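Local coordinates for penicillin binding protein 2X (Streptococcus thermophilus, PDB 5U47) that probably cross-links adjacent glycan strands of peptidoglycan as a transpeptidase of the cell-division machinery, and is a target of beta-lactam antibiotics, at residues 295-298 against 299-302. The protein carries 1 engineered substitution. Numbering follows the deposited sequence.
Sequences STMK and VMLL
Val299 N reaches back three residues to Thr296 O at 3.1 Å, repeating the spacing of the preceding bond from Lys298 N to Ser295 O, the pattern of a 3-10 turn. From Leu301 N onward the bonds span four residues, as in an alpha-helix: Leu301 N binds Met297 O at 3.1 Å, and Leu302 N binds Lys298 O at 2.9 Å. The 3-10 winding at Ser295 and Thr296 thus leads without a break into the helix that runs on to residue 308.

On one side of this first turn, Met297 and Met300 cross at about a right angle. With CG anti to the backbone N (chi1 -177°) and bends at the next two torsions, Met297 brings SD to 3.9 Å from Met300 CB. Val299 sets CG2, the branch beside its own backbone N, against Thr296 O at 3.3 Å, and with Leu302 it packs on helix 463-478; Met300 packs on Phe423 and Ile426 of helix 416-427.

Lys298 goes the other way. Its extended chain runs back past the start of the helix, and the buried NZ, whose strongest partner is Ser354 OG, is also bonded to Ser295 OG at 3.0 Å and to Asn356 OD1. Three bonds therefore grip this nitrogen, while Met359 and Phe408 pack against the side chain.

Ser295 and Lys298 fit the SxxK motif of penicillin-binding transpeptidases, in which the serine is the nucleophile acylated by substrate or beta-lactam; Ser354 and Asn356 would supply the SxN motif. Ser295 is thus probably the nucleophile here: the three-residue spacing lets Lys298 NZ reach its OG, while the apolar side chains of the same turns pack into the surrounding helices.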
loop_
_atom_site.group_PDB
_atom_site.type_symbol
_atom_site.label_atom_id
_atom_site.label_comp_id
_atom_site.label_asym_id
_atom_site.label_seq_id
_atom_site.Cartn_x
_atom_site.Cartn_y
_atom_site.Cartn_z
ATOM N N SER A 295 7.596 14.711 -15.930
ATOM C CA SER A 295 6.919 16.005 -15.772
ATOM C C SER A 295 5.851 16.250 -14.712
ATOM O O SER A 295 5.486 17.402 -14.512
ATOM C CB SER A 295 6.459 16.516 -17.141
ATOM O OG SER A 295 7.592 16.951 -17.821
ATOM N N THR A 296 5.363 15.217 -14.027
ATOM C CA THR A 296 4.434 15.438 -12.927
ATOM C C THR A 296 5.203 16.126 -11.807
ATOM O O THR A 296 4.601 16.789 -10.958
ATOM C CB THR A 296 3.831 14.125 -12.394
ATOM O OG1 THR A 296 4.896 13.212 -12.095
ATOM C CG2 THR A 296 2.906 13.516 -13.435
ATOM N N MET A 297 6.532 15.982 -11.825
ATOM C CA MET A 297 7.380 16.626 -10.821
ATOM C C MET A 297 7.324 18.162 -10.965
ATOM O O MET A 297 7.593 18.864 -10.015
ATOM C CB MET A 297 8.830 16.116 -10.875
ATOM C CG MET A 297 9.757 16.695 -9.815
ATOM S SD MET A 297 9.334 16.276 -8.099
ATOM C CE MET A 297 9.750 14.546 -8.058
ATOM N N LYS A 298 6.932 18.662 -12.136
ATOM C CA LYS A 298 6.765 20.103 -12.353
ATOM C C LYS A 298 5.686 20.702 -11.449
ATOM O O LYS A 298 5.645 21.913 -11.275
ATOM C CB LYS A 298 6.415 20.412 -13.820
ATOM C CG LYS A 298 7.490 19.993 -14.810
ATOM C CD LYS A 298 7.120 20.276 -16.256
ATOM C CE LYS A 298 8.334 20.002 -17.147
ATOM N NZ LYS A 298 8.012 19.804 -18.566
ATOM N N VAL A 299 4.812 19.861 -10.890
ATOM C CA VAL A 299 3.785 20.320 -9.954
ATOM C C VAL A 299 4.525 20.805 -8.713
ATOM O O VAL A 299 4.267 21.915 -8.232
ATOM C CB VAL A 299 2.772 19.200 -9.603
ATOM C CG1 VAL A 299 1.805 19.619 -8.506
ATOM C CG2 VAL A 299 1.967 18.788 -10.833
ATOM N N MET A 300 5.441 19.977 -8.205
ATOM C CA MET A 300 6.240 20.348 -7.036
ATOM C C MET A 300 7.082 21.587 -7.351
ATOM O O MET A 300 7.153 22.510 -6.537
ATOM C CB MET A 300 7.166 19.213 -6.598
ATOM C CG MET A 300 6.550 18.041 -5.847
ATOM S SD MET A 300 5.291 17.050 -6.680
ATOM C CE MET A 300 3.820 17.886 -6.166
ATOM N N LEU A 301 7.707 21.597 -8.535
ATOM C CA LEU A 301 8.553 22.718 -8.966
ATOM C C LEU A 301 7.806 24.023 -8.971
ATOM O O LEU A 301 8.270 25.002 -8.408
ATOM C CB LEU A 301 9.102 22.510 -10.371
ATOM C CG LEU A 301 9.941 23.733 -10.824
ATOM C CD1 LEU A 301 11.299 23.733 -10.143
ATOM C CD2 LEU A 301 10.109 23.763 -12.301
ATOM N N LEU A 302 6.665 24.036 -9.650
ATOM C CA LEU A 302 5.827 25.212 -9.736
ATOM C C LEU A 302 5.384 25.694 -8.363
ATOM O O LEU A 302 5.403 26.900 -8.110
ATOM C CB LEU A 302 4.598 24.935 -10.601
ATOM C CG LEU A 302 3.616 26.099 -10.776
ATOM C CD1 LEU A 302 4.287 27.281 -11.448
ATOM C CD2 LEU A 302 2.410 25.664 -11.582
#